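Local coordinates for alpha,alpha-trehalose-phosphate synthase (UDP-forming) (Burkholderia xenovorans, PDB 5HXA), which belongs to glycosyltransferase family 20, enzymes of the GT-B type built from two Rossmann-like domains that face each other across a cleft, at residues I234-D239 with M373-K378; E281-F286 with V300-I305; S395-A400 with V410-L415. All coordinates share one frame; numbering follows the deposited sequence.

Contact 1: I234-D239 with M373-K378; sequences IGIYPD and MNLVAK
Lys378 and Ile234 make the hydrogen bond of this contact: Lys378 NZ donates to Ile234 O over 2.7 Å. The lysine leaves its helix with CG beside the backbone N (chi1 -59°) and runs fully extended from there, which carries the amine across to the loop 234-237. At the carbonyl the donor arrives at a C=O...N angle of 144° and is tilted 26° from the carbonyl plane. The same NZ also bonds the side chain of Gln403, so two oxygens hold the buried amine in place.

The apolar contacts flank this bond. Ile234 lays its CG2 branch against Met373 CG at 3.6 Å; the methionine chain is bent at chi2 and chi3. That CG2 methyl also meets Leu375 CD2, at 3.9 Å, the two side chains crossing at about a right angle. Ile236 slides past Leu375 in the opposite direction, its CG2 4.0 Å from Leu375 CD2, while its tip, CD1, rests 3.8 Å from Lys378 CB and thus packs against the base of the lysine chain.

Within 373-378, Asn374 is the N-cap of helix 375-382: its OD1 accepts from Ala377 N at 3.0 Å, in the carbonyl plane of the amide. Trp452 and Leu449 of helix 449-461 add to the packing round Ile234. Segment 234-239 carries the chain from strand 225-231 of the mixed sheet toward the parallel sheet, and its docking on the start of helix 375-382 is consistent with the linker between the two domains of a GT-B fold packing on the C-terminal one.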
loop_
_atom_site.group_PDB
_atom_site.type_symbol
_atom_site.label_atom_id
_atom_site.label_comp_id
_atom_site.label_asym_id
_atom_site.label_seq_id
_atom_site.Cartn_x
_atom_site.Cartn_y
_atom_site.Cartn_z
ATOM N N ILE A 234 5.142 -20.529 -9.993
ATOM C CA ILE A 234 4.948 -21.918 -9.600
ATOM C C ILE A 234 3.727 -22.482 -10.321
ATOM O O ILE A 234 2.704 -21.802 -10.495
ATOM C CB ILE A 234 4.841 -22.044 -8.066
ATOM C CG1 ILE A 234 4.917 -23.513 -7.641
ATOM C CG2 ILE A 234 3.552 -21.445 -7.534
ATOM C CD1 ILE A 234 5.061 -23.698 -6.132
ATOM N N GLY A 235 3.849 -23.721 -10.794
ATOM C CA GLY A 235 2.796 -24.370 -11.535
ATOM C C GLY A 235 2.175 -25.528 -10.775
ATOM O O GLY A 235 2.388 -25.716 -9.575
ATOM N N ILE A 236 1.378 -26.305 -11.504
ATOM C CA ILE A 236 0.733 -27.504 -10.994
ATOM C C ILE A 236 1.013 -28.639 -11.973
ATOM O O ILE A 236 1.707 -28.458 -12.967
ATOM C CB ILE A 236 -0.788 -27.318 -10.805
ATOM C CG1 ILE A 236 -1.466 -27.054 -12.152
ATOM C CG2 ILE A 236 -1.078 -26.187 -9.819
ATOM C CD1 ILE A 236 -2.991 -27.141 -12.089
ATOM N N TYR A 237 0.459 -29.818 -11.678
ATOM C CA TYR A 237 0.392 -30.922 -12.630
ATOM C C TYR A 237 -1.052 -31.035 -13.095
ATOM O O TYR A 237 -1.848 -31.767 -12.488
ATOM C CB TYR A 237 0.870 -32.233 -11.999
ATOM C CG TYR A 237 2.357 -32.250 -11.697
ATOM C CD1 TYR A 237 3.291 -32.160 -12.722
ATOM C CD2 TYR A 237 2.823 -32.354 -10.390
ATOM C CE1 TYR A 237 4.658 -32.177 -12.456
ATOM C CE2 TYR A 237 4.191 -32.373 -10.112
ATOM C CZ TYR A 237 5.100 -32.281 -11.150
ATOM O OH TYR A 237 6.450 -32.297 -10.886
ATOM N N PRO A 238 -1.441 -30.347 -14.176
ATOM C CA PRO A 238 -2.882 -30.216 -14.480
ATOM C C PRO A 238 -3.555 -31.532 -14.828
ATOM O O PRO A 238 -4.723 -31.736 -14.479
ATOM C CB PRO A 238 -2.916 -29.243 -15.677
ATOM C CG PRO A 238 -1.494 -28.833 -15.944
ATOM C CD PRO A 238 -0.575 -29.750 -15.209
ATOM N N ASP A 239 -2.864 -32.437 -15.520
ATOM C CA ASP A 239 -3.511 -33.695 -15.873
ATOM C C ASP A 239 -3.607 -34.642 -14.679
ATOM O O ASP A 239 -4.549 -35.443 -14.599
ATOM C CB ASP A 239 -2.776 -34.352 -17.043
ATOM C CG ASP A 239 -2.865 -33.523 -18.325
ATOM O OD1 ASP A 239 -3.958 -32.986 -18.625
ATOM O OD2 ASP A 239 -1.845 -33.404 -19.025
ATOM N N MET A 373 0.790 -16.061 -5.871
ATOM C CA MET A 373 0.474 -16.967 -6.969
ATOM C C MET A 373 -0.613 -17.902 -6.491
ATOM O O MET A 373 -0.333 -18.913 -5.830
ATOM C CB MET A 373 1.673 -17.797 -7.415
ATOM C CG MET A 373 1.299 -18.858 -8.459
ATOM S SD MET A 373 0.805 -18.170 -10.054
ATOM C CE MET A 373 2.213 -17.140 -10.436
ATOM N N ASN A 374 -1.849 -17.563 -6.781
ATOM C CA ASN A 374 -2.940 -18.353 -6.233
ATOM C C ASN A 374 -3.032 -19.687 -6.985
ATOM O O ASN A 374 -3.325 -19.722 -8.185
ATOM C CB ASN A 374 -4.233 -17.551 -6.315
ATOM C CG ASN A 374 -5.358 -18.224 -5.613
ATOM O OD1 ASN A 374 -5.854 -19.241 -6.091
ATOM N ND2 ASN A 374 -5.780 -17.671 -4.472
ATOM N N LEU A 375 -2.747 -20.793 -6.289
ATOM C CA LEU A 375 -2.792 -22.110 -6.918
ATOM C C LEU A 375 -4.206 -22.673 -6.997
ATOM O O LEU A 375 -4.457 -23.553 -7.826
ATOM C CB LEU A 375 -1.878 -23.086 -6.168
ATOM C CG LEU A 375 -0.384 -22.790 -6.364
ATOM C CD1 LEU A 375 0.485 -23.756 -5.581
ATOM C CD2 LEU A 375 -0.037 -22.838 -7.841
ATOM N N VAL A 376 -5.125 -22.184 -6.153
ATOM C CA VAL A 376 -6.519 -22.618 -6.216
ATOM C C VAL A 376 -7.108 -22.334 -7.596
ATOM O O VAL A 376 -7.890 -23.132 -8.123
ATOM C CB VAL A 376 -7.337 -21.956 -5.084
ATOM C CG1 VAL A 376 -8.846 -22.032 -5.360
ATOM C CG2 VAL A 376 -7.033 -22.633 -3.746
ATOM N N ALA A 377 -6.721 -21.208 -8.215
ATOM C CA ALA A 377 -7.232 -20.892 -9.549
ATOM C C ALA A 377 -6.796 -21.933 -10.573
ATOM O O ALA A 377 -7.597 -22.359 -11.419
ATOM C CB ALA A 377 -6.765 -19.501 -9.985
ATOM N N LYS A 378 -5.522 -22.341 -10.526
ATOM C CA LYS A 378 -5.034 -23.351 -11.463
ATOM C C LYS A 378 -5.676 -24.707 -11.186
ATOM O O LYS A 378 -6.103 -25.403 -12.116
ATOM C CB LYS A 378 -3.510 -23.443 -11.383
ATOM C CG LYS A 378 -2.793 -22.117 -11.702
ATOM C CD LYS A 378 -1.289 -22.292 -11.907
ATOM C CE LYS A 378 -0.639 -20.927 -12.203
ATOM N NZ LYS A 378 0.842 -21.018 -12.352
#

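Contact 2: E281-F286 with V300-I305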
loop_
_atom_site.group_PDB
_atom_site.type_symbol
_atom_site.label_atom_id
_atom_site.label_comp_id
_atom_site.label_asym_id
_atom_site.label_seq_id
_atom_site.Cartn_x
_atom_site.Cartn_y
_atom_site.Cartn_z
ATOM N N GLU A 281 -15.267 -8.941 0.345
ATOM C CA GLU A 281 -15.593 -8.437 -0.983
ATOM C C GLU A 281 -16.217 -9.530 -1.841
ATOM O O GLU A 281 -17.134 -9.264 -2.625
ATOM C CB GLU A 281 -14.340 -7.874 -1.663
ATOM C CG GLU A 281 -13.807 -6.556 -1.051
ATOM C CD GLU A 281 -12.973 -6.756 0.212
ATOM O OE1 GLU A 281 -12.798 -7.910 0.660
ATOM O OE2 GLU A 281 -12.488 -5.749 0.759
ATOM N N ARG A 282 -15.714 -10.763 -1.728
ATOM C CA ARG A 282 -16.319 -11.868 -2.465
ATOM C C ARG A 282 -17.793 -12.018 -2.113
ATOM O O ARG A 282 -18.638 -12.164 -3.004
ATOM C CB ARG A 282 -15.569 -13.177 -2.194
ATOM C CG ARG A 282 -14.572 -13.486 -3.281
ATOM C CD ARG A 282 -13.844 -14.743 -3.007
ATOM N NE ARG A 282 -12.431 -14.484 -2.817
ATOM C CZ ARG A 282 -11.527 -15.442 -2.788
ATOM N NH1 ARG A 282 -11.916 -16.704 -2.944
ATOM N NH2 ARG A 282 -10.247 -15.147 -2.611
ATOM N N PHE A 283 -18.117 -11.988 -0.811
ATOM C CA PHE A 283 -19.516 -12.097 -0.388
ATOM C C PHE A 283 -20.336 -10.923 -0.901
ATOM O O PHE A 283 -21.475 -11.097 -1.349
ATOM C CB PHE A 283 -19.625 -12.149 1.139
ATOM C CG PHE A 283 -19.166 -13.449 1.762
ATOM C CD1 PHE A 283 -18.460 -14.387 1.032
ATOM C CD2 PHE A 283 -19.439 -13.714 3.099
ATOM C CE1 PHE A 283 -18.039 -15.588 1.627
ATOM C CE2 PHE A 283 -19.028 -14.913 3.694
ATOM C CZ PHE A 283 -18.317 -15.839 2.954
ATOM N N GLN A 284 -19.779 -9.711 -0.817
ATOM C CA GLN A 284 -20.540 -8.526 -1.199
ATOM C C GLN A 284 -20.817 -8.483 -2.700
ATOM O O GLN A 284 -21.872 -7.999 -3.120
ATOM C CB GLN A 284 -19.799 -7.277 -0.741
ATOM C CG GLN A 284 -19.953 -7.064 0.768
ATOM C CD GLN A 284 -19.136 -5.900 1.277
ATOM O OE1 GLN A 284 -18.357 -5.300 0.534
ATOM N NE2 GLN A 284 -19.304 -5.577 2.555
ATOM N N ALA A 285 -19.882 -8.961 -3.528
ATOM C CA ALA A 285 -20.164 -8.984 -4.965
ATOM C C ALA A 285 -21.188 -10.062 -5.306
ATOM O O ALA A 285 -21.969 -9.899 -6.252
ATOM C CB ALA A 285 -18.876 -9.194 -5.768
ATOM N N PHE A 286 -21.197 -11.167 -4.554
ATOM C CA PHE A 286 -22.268 -12.146 -4.703
ATOM C C PHE A 286 -23.614 -11.530 -4.326
ATOM O O PHE A 286 -24.608 -11.694 -5.046
ATOM C CB PHE A 286 -21.946 -13.383 -3.853
ATOM C CG PHE A 286 -23.017 -14.440 -3.885
ATOM C CD1 PHE A 286 -23.282 -15.144 -5.061
ATOM C CD2 PHE A 286 -23.757 -14.728 -2.744
ATOM C CE1 PHE A 286 -24.283 -16.115 -5.101
ATOM C CE2 PHE A 286 -24.756 -15.705 -2.774
ATOM C CZ PHE A 286 -25.013 -16.401 -3.954
ATOM N N VAL A 300 -28.853 -20.324 -7.537
ATOM C CA VAL A 300 -27.403 -20.330 -7.408
ATOM C C VAL A 300 -27.091 -20.282 -5.923
ATOM O O VAL A 300 -27.837 -19.688 -5.143
ATOM C CB VAL A 300 -26.752 -19.139 -8.151
ATOM C CG1 VAL A 300 -27.247 -17.804 -7.574
ATOM C CG2 VAL A 300 -25.215 -19.222 -8.075
ATOM N N SER A 301 -25.991 -20.921 -5.530
ATOM C CA SER A 301 -25.467 -20.782 -4.183
ATOM C C SER A 301 -23.972 -20.532 -4.235
ATOM O O SER A 301 -23.277 -20.969 -5.158
ATOM C CB SER A 301 -25.723 -22.030 -3.329
ATOM O OG SER A 301 -27.093 -22.371 -3.330
ATOM N N LEU A 302 -23.483 -19.840 -3.218
ATOM C CA LEU A 302 -22.057 -19.641 -3.015
ATOM C C LEU A 302 -21.604 -20.537 -1.873
ATOM O O LEU A 302 -22.077 -20.391 -0.742
ATOM C CB LEU A 302 -21.756 -18.180 -2.695
ATOM C CG LEU A 302 -20.335 -17.873 -2.237
ATOM C CD1 LEU A 302 -19.318 -18.180 -3.365
ATOM C CD2 LEU A 302 -20.260 -16.414 -1.796
ATOM N N VAL A 303 -20.679 -21.451 -2.155
ATOM C CA VAL A 303 -20.024 -22.208 -1.098
ATOM C C VAL A 303 -18.668 -21.563 -0.852
ATOM O O VAL A 303 -17.878 -21.389 -1.788
ATOM C CB VAL A 303 -19.886 -23.696 -1.459
ATOM C CG1 VAL A 303 -18.965 -24.391 -0.462
ATOM C CG2 VAL A 303 -21.261 -24.373 -1.439
ATOM N N GLN A 304 -18.415 -21.168 0.394
ATOM C CA GLN A 304 -17.115 -20.656 0.815
ATOM C C GLN A 304 -16.535 -21.644 1.807
ATOM O O GLN A 304 -17.067 -21.806 2.909
ATOM C CB GLN A 304 -17.218 -19.277 1.465
ATOM C CG GLN A 304 -15.877 -18.833 2.079
ATOM C CD GLN A 304 -14.874 -18.446 0.990
ATOM O OE1 GLN A 304 -15.162 -17.588 0.155
ATOM N NE2 GLN A 304 -13.713 -19.097 0.975
ATOM N N ILE A 305 -15.445 -22.294 1.421
ATOM C CA ILE A 305 -14.661 -23.122 2.323
ATOM C C ILE A 305 -13.490 -22.279 2.805
ATOM O O ILE A 305 -12.721 -21.751 1.992
ATOM C CB ILE A 305 -14.187 -24.405 1.621
ATOM C CG1 ILE A 305 -15.412 -25.261 1.261
ATOM C CG2 ILE A 305 -13.217 -25.165 2.505
ATOM C CD1 ILE A 305 -15.122 -26.329 0.228
#
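Phe286 and Leu302 both place CG anti to their backbone N, the phenylalanine at chi1 178°, and from opposing elements the two side chains slide past each other in opposite directions. Leu302 CB thereby comes to sit over the middle of the Phe286 ring, 3.8 Å from its centroid and only 6° off the ring normal, a CH-pi contact on the face. The leucine's CD2 reaches back to the other aromatic: Phe283, whose CG lies beside its own backbone N, turns its ring toward the strand and brings CD1 to 3.9 Å from Leu302 CD2. Leu302 thus packs against both rings, which stand about one helical turn apart.

Further along the strand, Gln304 CB meets Phe283 CE1 at the ring edge, 3.8 Å away, and its CG lies in the plane of the same ring. Toward the other end, Val300 CG1 approaches Phe286 CE1 at 4.2 Å. Ile267 of strand 265-270 and Ile342 of strand 342-345 also touch Phe286 and Leu302, extending the apolar layer onto both neighbouring strands.

The polar end of Gln304 is folded back by a bend at chi2. Its NE2 donates to Ile305 O over 3.0 Å, from above the carbonyl plane, while OE1 bonds the hydroxyl of Ser269. That serine also takes part in a bond with Arg282 NH1, and Arg282 NH2 forms a salt bridge with Asp271.

Helix and strand run antiparallel, at 176° and 10.5 Å between segment axes. This is the helix packing on the second strand of a beta-alpha-beta crossover, strand 265-270, helix 279-292, strand 300-305, in a Rossmann-like parallel sheet.

Contact 3: S395-A400 with V410-L415; sequences SQFAGA and VNPFDL. With EDO (1,2-ethanediol), chain D.
Val410 and Ser395 form a parallel beta bridge at the end of two strands of the six-stranded Rossmann-like sheet, 408-410 being one of its two edge strands in this chain. Val410 O accepts from Gln396 N at 2.8 Å, with an N-H...O angle of 147°, and also receives a CA-H...O contact from Ser395 CA. Beyond the bridge both chains leave the sheet, each through a type I turn.

Asn411 comes next. Gln396 reaches across it at a slant: CG stands between the backbone N and the carbonyl carbon (chi1 52°), and the extended remainder carries NE2 to 3.3 Å from Asn411 CB. The two amide nitrogens lie near each other as well, but both are donors and do not pair. Asn411 OD1 instead accepts from Phe413 N at 2.9 Å, closing an Asx turn, and the same oxygen lies near the plane of the Phe397 ring, at its edge.

Pro412 follows, its CD resting against both Ser395 OG, at 3.5 Å, and the ring edge of Phe397 at CD2. That hydroxyl accepts from Phe397 N over 2.8 Å in an ST turn and also bonds Pro368 O; Ser395 OG and Asn411 OD1 thus each close a turn in their own segment.

Phe413 and Phe397 form an offset edge-to-face pair, planes at 85° and centroids 5.9 Å apart; the nearest atoms, Phe413 CD1 and Phe397 CE2, meet near the rim of the Phe397 ring. Arg173 of the second subunit packs on Phe397 and Asn411, which places these turns at the dimer interface. Asp414 is the N-cap of helix 415-426, its OD1 accepting from Gln417 N. A 1,2-ethanediol molecule, probably from the crystallisation liquor, donates from its O1 to Gln396 O over 2.9 Å.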
loop_
_atom_site.group_PDB
_atom_site.type_symbol
_atom_site.label_atom_id
_atom_site.label_comp_id
_atom_site.label_asym_id
_atom_site.label_seq_id
_atom_site.Cartn_x
_atom_site.Cartn_y
_atom_site.Cartn_z
ATOM N N SER A 395 -8.944 -12.645 -9.807
ATOM C CA SER A 395 -8.447 -11.313 -9.476
ATOM C C SER A 395 -7.220 -10.955 -10.301
ATOM O O SER A 395 -6.338 -11.784 -10.520
ATOM C CB SER A 395 -8.069 -11.244 -7.992
ATOM O OG SER A 395 -7.318 -10.074 -7.738
ATOM N N GLN A 396 -7.126 -9.690 -10.704
ATOM C CA GLN A 396 -5.894 -9.288 -11.372
ATOM C C GLN A 396 -4.717 -9.172 -10.409
ATOM O O GLN A 396 -3.596 -8.923 -10.859
ATOM C CB GLN A 396 -6.104 -7.963 -12.121
ATOM C CG GLN A 396 -6.678 -6.831 -11.326
ATOM C CD GLN A 396 -7.261 -5.732 -12.224
ATOM O OE1 GLN A 396 -7.644 -5.978 -13.367
ATOM N NE2 GLN A 396 -7.314 -4.525 -11.708
ATOM N N PHE A 397 -4.927 -9.355 -9.105
ATOM C CA PHE A 397 -3.841 -9.266 -8.134
ATOM C C PHE A 397 -3.427 -10.633 -7.588
ATOM O O PHE A 397 -2.710 -10.693 -6.583
ATOM C CB PHE A 397 -4.246 -8.340 -6.987
ATOM C CG PHE A 397 -4.585 -6.928 -7.429
ATOM C CD1 PHE A 397 -3.588 -5.994 -7.637
ATOM C CD2 PHE A 397 -5.903 -6.547 -7.633
ATOM C CE1 PHE A 397 -3.893 -4.697 -8.038
ATOM C CE2 PHE A 397 -6.215 -5.251 -8.034
ATOM C CZ PHE A 397 -5.204 -4.328 -8.238
ATOM N N ALA A 398 -3.863 -11.722 -8.220
ATOM C CA ALA A 398 -3.579 -13.072 -7.739
ATOM C C ALA A 398 -2.278 -13.654 -8.286
ATOM O O ALA A 398 -1.933 -14.787 -7.944
ATOM C CB ALA A 398 -4.737 -14.013 -8.084
ATOM N N GLY A 399 -1.560 -12.927 -9.124
ATOM C CA GLY A 399 -0.303 -13.428 -9.654
ATOM C C GLY A 399 -0.500 -14.386 -10.813
ATOM O O GLY A 399 0.353 -14.476 -11.695
ATOM N N ALA A 400 -1.634 -15.088 -10.846
ATOM C CA ALA A 400 -1.856 -16.163 -11.804
ATOM C C ALA A 400 -2.525 -15.714 -13.109
ATOM O O ALA A 400 -2.625 -16.526 -14.032
ATOM C CB ALA A 400 -2.683 -17.282 -11.148
ATOM N N VAL A 410 -10.817 -9.811 -13.129
ATOM C CA VAL A 410 -11.532 -8.695 -12.523
ATOM C C VAL A 410 -10.653 -7.976 -11.505
ATOM O O VAL A 410 -9.692 -8.527 -10.959
ATOM C CB VAL A 410 -12.852 -9.145 -11.843
ATOM C CG1 VAL A 410 -13.825 -9.732 -12.881
ATOM C CG2 VAL A 410 -12.576 -10.152 -10.707
ATOM N N ASN A 411 -11.004 -6.715 -11.269
ATOM C CA ASN A 411 -10.424 -5.926 -10.192
ATOM C C ASN A 411 -11.288 -6.149 -8.956
ATOM O O ASN A 411 -12.456 -5.732 -8.949
ATOM C CB ASN A 411 -10.403 -4.456 -10.575
ATOM C CG ASN A 411 -9.697 -3.587 -9.547
ATOM O OD1 ASN A 411 -9.611 -3.937 -8.361
ATOM N ND2 ASN A 411 -9.205 -2.450 -9.992
ATOM N N PRO A 412 -10.788 -6.811 -7.905
ATOM C CA PRO A 412 -11.661 -7.117 -6.759
ATOM C C PRO A 412 -12.089 -5.878 -5.991
ATOM O O PRO A 412 -13.013 -5.970 -5.169
ATOM C CB PRO A 412 -10.799 -8.057 -5.895
ATOM C CG PRO A 412 -9.388 -7.605 -6.184
ATOM C CD PRO A 412 -9.400 -7.251 -7.680
ATOM N N PHE A 413 -11.463 -4.723 -6.229
ATOM C CA PHE A 413 -11.936 -3.481 -5.626
ATOM C C PHE A 413 -13.154 -2.907 -6.345
ATOM O O PHE A 413 -13.627 -1.834 -5.963
ATOM C CB PHE A 413 -10.807 -2.439 -5.604
ATOM C CG PHE A 413 -9.650 -2.831 -4.729
ATOM C CD1 PHE A 413 -8.641 -3.654 -5.214
ATOM C CD2 PHE A 413 -9.584 -2.405 -3.411
ATOM C CE1 PHE A 413 -7.580 -4.036 -4.395
ATOM C CE2 PHE A 413 -8.525 -2.779 -2.594
ATOM C CZ PHE A 413 -7.524 -3.601 -3.090
ATOM N N ASP A 414 -13.646 -3.580 -7.384
ATOM C CA ASP A 414 -14.792 -3.151 -8.182
ATOM C C ASP A 414 -15.888 -4.196 -7.970
ATOM O O ASP A 414 -15.957 -5.192 -8.694
ATOM C CB ASP A 414 -14.395 -3.009 -9.680
ATOM C CG ASP A 414 -15.471 -2.341 -10.517
ATOM O OD1 ASP A 414 -16.635 -2.288 -10.079
ATOM O OD2 ASP A 414 -15.146 -1.867 -11.622
ATOM N N LEU A 415 -16.740 -3.978 -6.960
ATOM C CA LEU A 415 -17.772 -4.969 -6.658
ATOM C C LEU A 415 -18.706 -5.187 -7.845
ATOM O O LEU A 415 -19.141 -6.319 -8.106
ATOM C CB LEU A 415 -18.566 -4.543 -5.420
ATOM C CG LEU A 415 -17.769 -4.495 -4.113
ATOM C CD1 LEU A 415 -18.674 -4.072 -2.959
ATOM C CD2 LEU A 415 -17.103 -5.849 -3.812
HETATM C C1 EDO D . -2.840 -9.021 -14.285
HETATM O O1 EDO D . -2.538 -10.036 -13.312
HETATM C C2 EDO D . -4.282 -9.150 -14.773
HETATM O O2 EDO D . -4.366 -9.207 -16.205
#

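Along the chain, contact 2 falls between the two segments of contact 1, and contact 3 follows after 373-378. The centres of contacts 1 and 2 are about 22 Å apart, and their nearest atoms, about 5 Å apart, do not touch; contact 3 is about 17 Å from contact 1 and 15 Å from contact 2, centre to centre, and meets both. Asn374 N probably bonds Ala398 O, at 3.0 Å, while Leu415 CD2 packs 3.6 Å from Glu281 O. Contacts 2 and 3 belong to the parallel sheet of strands 300-305, 391-395 and 408-410 and its helices; contact 1 links that sheet to the chain arriving from the mixed one. Contact 3 thus lies between a crossover and the probable interdomain junction.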